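Long-range contacts in malonyl-CoA decarboxylase (Rhodopseudomonas palustris, PDB 4KSA), which probably catalyses the decarboxylation of malonyl-CoA to acetyl-CoA and carbon dioxide: residues 76-81 and 137-142; 118-123 and 157-162; 211-216 and 250-255; 234-239 and 258-263. All blocks are in the same frame, centred on the assembly; numbering follows the deposited sequence.

From the N terminus, the chain first builds a helical region. Contact 1 closes a loop from helix 71-83 to helix 132-146, and contact 2 another from helix 118-126 to helix 154-167. Their segments alternate, so the two loops cross, and the contacts meet through the Arg140-Asp157 salt bridge and a probable hydrogen bond from Arg119 NH2 to Leu81 O. Contacts 3 and 4 form a second crossing pair in the C-terminal domain, their centres about 43 and 45 Å from that of contact 1. Contact 3 ties the turn leading into strand 214-220 to the loop 250-255; contact 4 joins strand 230-237 to the start of strand 262-270. The neighbouring strands 214-220 and 230-237 link the two contacts within one mixed sheet.

Contact 1: residues 76-81 and 137-142; sequences AFLDAL and VKMREA
Met139, present here as selenomethionine, meets Phe77, Leu78 and Leu81 with successive parts of its side chain, where helix 71-83 and helix 132-146 pack almost at right angles in the helical N-terminal region. The axes of the two short segments come no closer than 11.4 Å and make an angle of 87°. The backbones therefore stay well apart, and long apolar side chains have to span the distance.

The dense part is centred on Met139. With CG anti to the backbone N (chi1 -177°), the side chain sets off so that CG lies 4.0 Å from Leu78 CD2; the two chains slide past each other in opposite directions. Next comes SE, 4.0 Å from Phe77 CE1 and close to the plane of the ring. This is a Met-aromatic contact at the ring edge, where a polarisable atom faces the C-H rim. At the end of the chain, CE reaches Leu81 CD1 tip to tip, 3.7 Å away. Methionine, unbranched and flexible, suits this place because CG, the chalcogen and CE can each meet a different neighbour. Leu81 CG also covers part of one face of the Phe77 ring, while Leu39 and Ile40 of helix 36-48 pack on Phe77, and Phe160 of helix 154-167 packs on Met139.

The looser side lies at the partly exposed Ala142, which has a single methyl to offer. Tyr66 of helix 52-68 touches Leu78, Met139 and Ala142. Between the two segments, this side comes down to one pair of methyls, Leu78 CD1 and Ala142 CB, 3.8 Å apart.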
# COMPACT_ATOMS: atom_id res chain seq x y z
N ALA A 76 10.86 20.45 38.81
CA ALA A 76 10.69 21.88 39.02
C ALA A 76 9.92 22.45 37.84
O ALA A 76 9.01 23.26 38.03
CB ALA A 76 12.05 22.57 39.15
N PHE A 77 10.28 22.01 36.64
CA PHE A 77 9.62 22.47 35.42
C PHE A 77 8.13 22.14 35.40
O PHE A 77 7.29 22.97 35.03
CB PHE A 77 10.32 21.88 34.19
CG PHE A 77 9.59 22.16 32.91
CD1 PHE A 77 8.93 21.14 32.23
CD2 PHE A 77 9.52 23.45 32.41
CE1 PHE A 77 8.19 21.41 31.08
CE2 PHE A 77 8.79 23.73 31.25
CZ PHE A 77 8.12 22.71 30.58
N LEU A 78 7.80 20.91 35.78
CA LEU A 78 6.41 20.50 35.82
C LEU A 78 5.69 21.42 36.79
O LEU A 78 4.60 21.90 36.49
CB LEU A 78 6.28 19.05 36.26
CG LEU A 78 6.88 17.98 35.35
CD1 LEU A 78 6.53 16.59 35.87
CD2 LEU A 78 6.34 18.16 33.94
N ASP A 79 6.30 21.69 37.94
CA ASP A 79 5.68 22.58 38.93
C ASP A 79 5.53 23.97 38.34
O ASP A 79 4.55 24.65 38.57
CB ASP A 79 6.49 22.63 40.22
CG ASP A 79 6.16 21.47 41.17
OD1 ASP A 79 4.96 21.17 41.34
OD2 ASP A 79 7.09 20.87 41.76
N ALA A 80 6.52 24.38 37.55
CA ALA A 80 6.51 25.68 36.89
C ALA A 80 5.28 25.76 35.97
O ALA A 80 4.70 26.83 35.80
CB ALA A 80 7.80 25.89 36.08
N LEU A 81 4.90 24.63 35.37
CA LEU A 81 3.74 24.64 34.49
C LEU A 81 2.51 24.98 35.30
O LEU A 81 1.57 25.58 34.80
CB LEU A 81 3.54 23.29 33.78
CG LEU A 81 4.63 22.80 32.81
CD1 LEU A 81 4.34 21.37 32.42
CD2 LEU A 81 4.70 23.69 31.59
N VAL A 137 3.56 12.52 25.86
CA VAL A 137 2.89 11.45 26.58
C VAL A 137 3.76 11.04 27.76
O VAL A 137 3.25 10.81 28.87
CB VAL A 137 2.65 10.21 25.68
CG1 VAL A 137 2.17 9.03 26.52
CG2 VAL A 137 1.63 10.55 24.60
N LYS A 138 5.06 10.97 27.51
CA LYS A 138 6.01 10.60 28.55
C LYS A 138 6.00 11.65 29.63
O LYS A 138 6.07 11.33 30.81
CB LYS A 138 7.42 10.44 27.97
CG LYS A 138 7.95 8.99 27.98
CD LYS A 138 7.08 8.06 27.11
CE LYS A 138 7.22 8.39 25.59
NZ LYS A 138 6.14 7.85 24.69
N MSE A 139 5.87 12.91 29.23
CA MSE A 139 5.82 14.03 30.17
C MSE A 139 4.53 13.99 30.98
O MSE A 139 4.51 14.28 32.17
CB MSE A 139 5.93 15.35 29.40
CG MSE A 139 5.98 16.61 30.29
SE MSE A 139 6.43 18.23 29.30
CE MSE A 139 4.79 19.21 29.47
N ARG A 140 3.43 13.62 30.34
CA ARG A 140 2.18 13.55 31.04
C ARG A 140 2.25 12.40 32.05
O ARG A 140 1.67 12.45 33.12
CB ARG A 140 1.04 13.33 30.05
CG ARG A 140 -0.32 13.67 30.62
CD ARG A 140 -1.38 12.64 30.25
NE ARG A 140 -2.52 12.80 31.13
CZ ARG A 140 -3.52 11.94 31.24
NH1 ARG A 140 -4.51 12.20 32.09
NH2 ARG A 140 -3.54 10.84 30.52
N GLU A 141 2.98 11.35 31.69
CA GLU A 141 3.14 10.21 32.59
C GLU A 141 3.80 10.71 33.89
O GLU A 141 3.42 10.29 34.99
CB GLU A 141 4.02 9.15 31.93
CG GLU A 141 4.26 7.92 32.77
CD GLU A 141 5.19 6.92 32.07
OE1 GLU A 141 5.61 5.95 32.74
OE2 GLU A 141 5.49 7.09 30.86
N ALA A 142 4.77 11.61 33.75
CA ALA A 142 5.49 12.20 34.87
C ALA A 142 4.57 13.02 35.76
O ALA A 142 4.58 12.86 36.98
CB ALA A 142 6.61 13.08 34.35

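Contact 2: residues 118-123 and 157-162; sequences RRQELI and DDDFVH. With MG (magnesium ion), chain E.
Gln120 and Asp159 mark the nearest approach of the two backbones, their CA atoms 6.2 Å apart, where the short segments of helix 118-126 and helix 154-167 cross at 49° in the helical N-terminal domain. Asp159 points into this helix-helix interface and is held through both oxygens. OD1 forms a salt bridge with Arg119 NE at 2.5 Å, and Arg119 NH2 also reaches Leu81 O. OD2 accepts a hydrogen bond from Gln120 NE2 at 2.5 Å; the amide nitrogen comes from above the carboxylate plane, with an N-H...O angle of 149°. An alanine in place of Gln120 would probably leave Asp159 OD2 without this donor and the carboxylate freer to turn.

Beside this polar group, Ile123 CD1 sits over the centre of the Phe160 ring, 3.5 Å from its centroid, a CH-pi contact; Leu136 of helix 132-146 packs on both residues. Gln120 OE1 lies near His162 CD2. His162 NE2 binds the magnesium ion at 2.5 Å, and His162 of the second subunit binds the same ion. A buried carboxylate next to a guanidinium and an amide N-H is likely to stay ionised, and Gln120 joins it to His162 of a metal site shared between two subunits.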
# COMPACT_ATOMS: atom_id res chain seq x y z
N ARG A 118 -1.63 29.43 29.88
CA ARG A 118 -0.56 29.42 28.90
C ARG A 118 0.03 28.03 28.67
O ARG A 118 0.79 27.83 27.72
CB ARG A 118 0.53 30.39 29.34
CG ARG A 118 0.04 31.80 29.53
CD ARG A 118 1.23 32.75 29.53
NE ARG A 118 2.10 32.54 30.68
CZ ARG A 118 3.41 32.75 30.67
NH1 ARG A 118 4.00 33.19 29.56
NH2 ARG A 118 4.13 32.51 31.76
N ARG A 119 -0.30 27.09 29.55
CA ARG A 119 0.18 25.71 29.46
C ARG A 119 -0.22 25.11 28.13
O ARG A 119 0.56 24.43 27.46
CB ARG A 119 -0.45 24.84 30.54
CG ARG A 119 -0.05 25.14 31.96
CD ARG A 119 -0.39 23.95 32.85
NE ARG A 119 -1.78 23.96 33.27
CZ ARG A 119 -2.30 24.90 34.03
NH1 ARG A 119 -3.57 24.85 34.37
NH2 ARG A 119 -1.53 25.89 34.45
N GLN A 120 -1.48 25.33 27.76
CA GLN A 120 -2.01 24.81 26.53
C GLN A 120 -1.20 25.23 25.29
O GLN A 120 -0.74 24.38 24.53
CB GLN A 120 -3.45 25.28 26.39
CG GLN A 120 -4.26 25.06 27.65
CD GLN A 120 -5.64 24.54 27.34
OE1 GLN A 120 -6.09 24.56 26.19
NE2 GLN A 120 -6.33 24.06 28.38
N GLU A 121 -1.04 26.53 25.09
CA GLU A 121 -0.30 27.00 23.95
C GLU A 121 1.11 26.42 23.96
O GLU A 121 1.66 26.12 22.90
CB GLU A 121 -0.25 28.53 23.96
CG GLU A 121 0.35 29.15 22.70
CD GLU A 121 -0.31 28.60 21.43
OE1 GLU A 121 -1.56 28.39 21.44
OE2 GLU A 121 0.41 28.40 20.43
N LEU A 122 1.68 26.26 25.15
CA LEU A 122 3.03 25.70 25.29
C LEU A 122 3.08 24.23 24.85
O LEU A 122 4.05 23.79 24.20
CB LEU A 122 3.51 25.80 26.74
CG LEU A 122 4.87 25.14 26.97
CD1 LEU A 122 5.92 25.87 26.11
CD2 LEU A 122 5.24 25.15 28.46
N ILE A 123 2.07 23.45 25.25
CA ILE A 123 2.02 22.05 24.88
C ILE A 123 1.76 21.94 23.37
O ILE A 123 2.42 21.16 22.67
CB ILE A 123 0.92 21.30 25.71
CG1 ILE A 123 1.30 21.33 27.20
CG2 ILE A 123 0.82 19.84 25.28
CD1 ILE A 123 0.27 20.68 28.12
N ASP A 157 -2.55 18.39 34.49
CA ASP A 157 -3.04 17.19 33.85
C ASP A 157 -4.32 17.47 33.08
O ASP A 157 -4.57 16.87 32.04
CB ASP A 157 -3.29 16.10 34.87
CG ASP A 157 -3.82 14.84 34.23
OD1 ASP A 157 -4.92 14.35 34.62
OD2 ASP A 157 -3.14 14.33 33.32
N ASP A 158 -5.14 18.37 33.61
CA ASP A 158 -6.40 18.69 32.95
C ASP A 158 -6.17 19.33 31.59
O ASP A 158 -6.98 19.15 30.67
CB ASP A 158 -7.26 19.62 33.83
CG ASP A 158 -7.93 18.89 34.99
OD1 ASP A 158 -8.72 19.54 35.71
OD2 ASP A 158 -7.68 17.68 35.19
N ASP A 159 -5.08 20.07 31.44
CA ASP A 159 -4.81 20.69 30.16
C ASP A 159 -4.30 19.66 29.16
O ASP A 159 -4.59 19.74 27.96
CB ASP A 159 -3.82 21.84 30.32
CG ASP A 159 -4.45 23.07 30.96
OD1 ASP A 159 -3.76 23.79 31.71
OD2 ASP A 159 -5.65 23.31 30.69
N PHE A 160 -3.53 18.70 29.65
CA PHE A 160 -3.00 17.65 28.80
C PHE A 160 -4.15 16.84 28.22
O PHE A 160 -4.16 16.51 27.04
CB PHE A 160 -2.07 16.72 29.60
CG PHE A 160 -0.65 17.19 29.63
CD1 PHE A 160 0.20 16.94 28.57
CD2 PHE A 160 -0.15 17.88 30.73
CE1 PHE A 160 1.53 17.36 28.59
CE2 PHE A 160 1.17 18.30 30.76
CZ PHE A 160 2.01 18.04 29.68
N VAL A 161 -5.11 16.51 29.07
CA VAL A 161 -6.26 15.73 28.66
C VAL A 161 -7.09 16.48 27.61
O VAL A 161 -7.58 15.87 26.67
CB VAL A 161 -7.14 15.35 29.88
CG1 VAL A 161 -8.42 14.62 29.43
CG2 VAL A 161 -6.35 14.44 30.81
N HIS A 162 -7.23 17.79 27.74
CA HIS A 162 -8.00 18.52 26.75
C HIS A 162 -7.35 18.41 25.37
O HIS A 162 -8.04 18.20 24.37
CB HIS A 162 -8.15 19.99 27.14
CG HIS A 162 -8.91 20.81 26.14
ND1 HIS A 162 -10.25 20.61 25.88
CD2 HIS A 162 -8.51 21.79 25.29
CE1 HIS A 162 -10.65 21.44 24.93
NE2 HIS A 162 -9.61 22.17 24.56
MG MG E . -10.00 24.21 23.24

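Contact 3: residues 211-216 and 250-255; sequences PPDRRC and LEREPI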
# COMPACT_ATOMS: atom_id res chain seq x y z
N PRO A 211 1.45 -20.68 18.46
CA PRO A 211 0.22 -21.46 18.61
C PRO A 211 -0.93 -20.95 17.77
O PRO A 211 -1.27 -19.78 17.81
CB PRO A 211 -0.08 -21.38 20.10
CG PRO A 211 0.61 -20.10 20.52
CD PRO A 211 1.91 -20.20 19.78
N PRO A 212 -1.55 -21.85 16.99
CA PRO A 212 -2.68 -21.50 16.13
C PRO A 212 -3.97 -21.24 16.89
O PRO A 212 -4.99 -20.90 16.28
CB PRO A 212 -2.78 -22.70 15.20
CG PRO A 212 -2.36 -23.83 16.08
CD PRO A 212 -1.18 -23.26 16.83
N ASP A 213 -3.94 -21.41 18.21
CA ASP A 213 -5.12 -21.16 19.02
C ASP A 213 -4.95 -19.90 19.87
O ASP A 213 -5.71 -19.65 20.81
CB ASP A 213 -5.45 -22.40 19.88
CG ASP A 213 -4.45 -22.62 21.01
OD1 ASP A 213 -3.25 -22.35 20.81
OD2 ASP A 213 -4.88 -23.09 22.09
N ARG A 214 -3.94 -19.10 19.52
CA ARG A 214 -3.64 -17.84 20.19
C ARG A 214 -3.61 -16.73 19.14
O ARG A 214 -3.14 -16.94 18.03
CB ARG A 214 -2.29 -17.92 20.90
CG ARG A 214 -2.27 -18.84 22.11
CD ARG A 214 -2.93 -18.20 23.33
NE ARG A 214 -3.23 -19.18 24.37
CZ ARG A 214 -4.24 -20.05 24.31
NH1 ARG A 214 -4.44 -20.90 25.30
NH2 ARG A 214 -5.06 -20.05 23.27
N ARG A 215 -4.13 -15.55 19.49
CA ARG A 215 -4.17 -14.40 18.59
C ARG A 215 -4.24 -13.11 19.38
O ARG A 215 -5.15 -12.94 20.17
CB ARG A 215 -5.42 -14.44 17.71
CG ARG A 215 -5.49 -15.57 16.75
CD ARG A 215 -5.40 -15.08 15.33
NE ARG A 215 -5.83 -16.11 14.39
CZ ARG A 215 -5.35 -17.35 14.38
NH1 ARG A 215 -4.44 -17.73 15.27
NH2 ARG A 215 -5.81 -18.23 13.49
N CYS A 216 -3.30 -12.20 19.17
CA CYS A 216 -3.37 -10.92 19.87
C CYS A 216 -3.47 -9.79 18.87
O CYS A 216 -2.94 -9.86 17.76
CB CYS A 216 -2.18 -10.70 20.79
SG CYS A 216 -0.70 -11.40 20.14
N LEU A 250 1.47 -24.05 29.38
CA LEU A 250 2.28 -24.33 28.21
C LEU A 250 2.28 -25.81 27.88
O LEU A 250 2.38 -26.20 26.72
CB LEU A 250 3.72 -23.84 28.42
CG LEU A 250 3.90 -22.32 28.31
CD1 LEU A 250 3.42 -21.86 26.93
CD2 LEU A 250 3.13 -21.61 29.42
N GLU A 251 2.16 -26.63 28.92
CA GLU A 251 2.11 -28.07 28.71
C GLU A 251 0.69 -28.51 28.36
O GLU A 251 0.19 -29.51 28.87
CB GLU A 251 2.59 -28.83 29.96
CG GLU A 251 4.11 -29.05 30.01
CD GLU A 251 4.49 -30.28 30.84
OE1 GLU A 251 5.70 -30.63 30.87
OE2 GLU A 251 3.59 -30.88 31.46
N ARG A 252 0.03 -27.73 27.49
CA ARG A 252 -1.32 -28.05 27.04
C ARG A 252 -1.18 -28.39 25.56
O ARG A 252 -0.15 -28.11 24.94
CB ARG A 252 -2.26 -26.84 27.17
CG ARG A 252 -2.14 -25.84 26.01
CD ARG A 252 -3.27 -24.81 25.99
NE ARG A 252 -3.25 -24.00 24.77
CZ ARG A 252 -2.24 -23.23 24.39
NH1 ARG A 252 -1.15 -23.15 25.13
NH2 ARG A 252 -2.32 -22.53 23.27
N GLU A 253 -2.21 -28.99 24.98
CA GLU A 253 -2.15 -29.31 23.56
C GLU A 253 -3.07 -28.38 22.78
O GLU A 253 -4.29 -28.45 22.90
CB GLU A 253 -2.53 -30.78 23.32
CG GLU A 253 -1.35 -31.65 22.89
CD GLU A 253 -0.78 -31.23 21.53
OE1 GLU A 253 0.25 -31.79 21.12
OE2 GLU A 253 -1.37 -30.35 20.87
N PRO A 254 -2.47 -27.50 21.96
CA PRO A 254 -3.19 -26.52 21.13
C PRO A 254 -4.19 -27.18 20.20
O PRO A 254 -4.19 -28.40 20.03
CB PRO A 254 -2.07 -25.82 20.37
CG PRO A 254 -1.03 -26.90 20.24
CD PRO A 254 -1.03 -27.48 21.63
N ILE A 255 -5.06 -26.37 19.60
CA ILE A 255 -6.06 -26.89 18.68
C ILE A 255 -6.03 -26.04 17.41
O ILE A 255 -5.69 -24.87 17.46
CB ILE A 255 -7.47 -26.84 19.30
CG1 ILE A 255 -7.98 -25.39 19.34
CG2 ILE A 255 -7.44 -27.43 20.70
CD1 ILE A 255 -9.40 -25.25 19.89
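Asp213 and Arg252 reach toward each other tip to tip, carboxylate and guanidinium nearly coplanar with their planes 19° apart. The grip is side-on: Arg252 NE and NH2 both donate to Asp213 OD2, at 3.3 and 2.9 Å, using its syn lone pair. A third, weak bond runs from Arg252 NH2 to Asp213 OD1. Two conformations make this possible. Asp213 places CG between the backbone N and the carbonyl carbon (chi1 71°), the crowded position, and Arg252 starts in the same way before its chain runs extended from CG to NE.

The Arg214 chain is bent at chi2, and its guanidinium lies flat on that of Arg252, centres 3.8 Å apart and planes at 13°. Arg252 NH2 lies over the centre of the Arg214 group. Two like charges stacked so closely would probably repel, and the nearby Asp213 carboxylate is likely to offset this; Arg214 NH1 is also hydrogen-bonded to Leu247 O.

The aspartate belongs to a type I beta turn from Pro211 to Arg214, which leads into strand 214-220 of the mixed sheet of the C-terminal domain. Pro212 suits the second position of the turn, where its ring holds phi near the value a type I turn needs. A methionine in place of Arg252 would probably leave the Asp213 carboxylate without its two-nitrogen partner and the Arg214 guanidinium without its flat neighbour.

Around the ion pair, hydrocarbon groups meet both carbon and oxygen. Pro254 CB lies 3.7 Å from Asp213 OD1, and Ile255 CG1 lies 4.0 Å from Asp213 CB. Pro212 CG lies 3.8 Å from Ile255 O.

Contact 4: residues 234-239 and 258-263; sequences VALTKD and SDATTA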
# COMPACT_ATOMS: atom_id res chain seq x y z
N VAL A 234 -6.01 -12.99 22.85
CA VAL A 234 -7.14 -13.92 22.72
C VAL A 234 -6.71 -15.38 22.62
O VAL A 234 -5.60 -15.69 22.18
CB VAL A 234 -7.98 -13.58 21.47
CG1 VAL A 234 -9.15 -14.52 21.36
CG2 VAL A 234 -8.46 -12.15 21.54
N ALA A 235 -7.60 -16.27 23.05
CA ALA A 235 -7.35 -17.72 22.98
C ALA A 235 -8.50 -18.38 22.21
O ALA A 235 -9.67 -18.13 22.50
CB ALA A 235 -7.26 -18.30 24.39
N LEU A 236 -8.15 -19.20 21.22
CA LEU A 236 -9.16 -19.92 20.43
C LEU A 236 -9.50 -21.22 21.14
O LEU A 236 -8.62 -22.05 21.41
CB LEU A 236 -8.63 -20.21 19.03
CG LEU A 236 -8.58 -19.06 18.02
CD1 LEU A 236 -9.37 -17.87 18.55
CD2 LEU A 236 -7.12 -18.71 17.73
N THR A 237 -10.78 -21.41 21.44
CA THR A 237 -11.20 -22.61 22.16
C THR A 237 -12.57 -23.18 21.78
O THR A 237 -13.26 -22.68 20.88
CB THR A 237 -11.25 -22.35 23.67
OG1 THR A 237 -12.35 -21.49 23.97
CG2 THR A 237 -9.95 -21.69 24.15
N LYS A 238 -12.97 -24.23 22.49
CA LYS A 238 -14.25 -24.90 22.26
C LYS A 238 -15.19 -24.81 23.48
O LYS A 238 -16.16 -25.57 23.58
CB LYS A 238 -14.00 -26.37 21.89
CG LYS A 238 -13.57 -26.58 20.44
CD LYS A 238 -13.09 -28.01 20.17
CE LYS A 238 -11.68 -28.24 20.72
NZ LYS A 238 -11.08 -29.52 20.23
N ASP A 239 -14.92 -23.86 24.37
CA ASP A 239 -15.73 -23.67 25.58
C ASP A 239 -15.27 -22.40 26.30
O ASP A 239 -14.09 -22.09 26.33
CB ASP A 239 -15.52 -24.85 26.52
CG ASP A 239 -14.09 -24.90 27.04
OD1 ASP A 239 -13.15 -24.94 26.21
OD2 ASP A 239 -13.91 -24.91 28.28
N SER A 258 -9.27 -23.50 13.13
CA SER A 258 -10.50 -23.77 12.40
C SER A 258 -11.44 -24.63 13.23
O SER A 258 -12.66 -24.58 13.06
CB SER A 258 -10.17 -24.46 11.08
OG SER A 258 -9.22 -25.50 11.27
N ASP A 259 -10.87 -25.42 14.14
CA ASP A 259 -11.64 -26.30 15.03
C ASP A 259 -12.32 -25.54 16.16
O ASP A 259 -13.37 -25.96 16.67
CB ASP A 259 -10.73 -27.38 15.64
CG ASP A 259 -10.29 -28.43 14.64
OD1 ASP A 259 -9.42 -29.25 14.99
OD2 ASP A 259 -10.82 -28.44 13.50
N ALA A 260 -11.72 -24.43 16.57
CA ALA A 260 -12.27 -23.64 17.66
C ALA A 260 -13.65 -23.07 17.35
O ALA A 260 -13.99 -22.86 16.19
CB ALA A 260 -11.30 -22.51 18.02
N THR A 261 -14.42 -22.84 18.40
CA THR A 261 -15.77 -22.28 18.28
C THR A 261 -15.89 -21.04 19.15
O THR A 261 -16.76 -20.19 18.92
CB THR A 261 -16.82 -23.23 18.80
OG1 THR A 261 -16.43 -23.69 20.10
CG2 THR A 261 -16.99 -24.40 17.84
N THR A 262 -15.03 -20.96 20.16
CA THR A 262 -15.03 -19.85 21.09
C THR A 262 -13.78 -18.98 21.02
O THR A 262 -12.65 -19.48 20.85
CB THR A 262 -15.15 -20.33 22.55
OG1 THR A 262 -16.00 -21.48 22.61
CG2 THR A 262 -15.73 -19.25 23.44
N ALA A 263 -14.00 -17.68 21.15
CA ALA A 263 -12.91 -16.72 21.16
C ALA A 263 -12.89 -16.18 22.59
O ALA A 263 -13.88 -15.59 23.04
CB ALA A 263 -13.19 -15.61 20.16
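Thr237 O is gripped by two backbone N-H groups, Thr261 N at 2.7 Å and Thr262 N at 2.6 Å, which come to it from opposite faces of its carbonyl plane. In return Thr237 N donates to Thr262 O in an almost straight bond of 2.8 Å, with an N-H...O angle of 175°. Thr237 and Thr262 thus form an antiparallel hydrogen-bonded pair, followed by Leu236 and Ala263 as a non-hydrogen-bonded one.

Thr261 and Thr262 both face Thr237, a classic beta bulge: one extra residue is taken up at the point where strand 262-270 begins alongside the end of strand 230-237. These are neighbouring strands of the mixed sheet in the C-terminal domain, and Ala263 continues it by backbone bonds to Thr301 and Val303.

The side chains of Thr237 and Thr262 lie side by side on the face they share. Thr237 OG1, set between its own backbone N and carbonyl carbon (chi1 71°), lies 3.3 Å from Thr262 CB. Leu236 is on the other face, where its CB meets Ala260 CB at 3.7 Å; the small methyl suits a place where the loop turns in beside the strand. Beyond the bulge, Lys238 is exposed and gives mainly its aliphatic part to the contact, with CG 3.8 Å from Asp259 O. Ile255 touches both Lys238 and Ala260, and Thr261 OG1 comes within 3.3 Å of Lys238 CA.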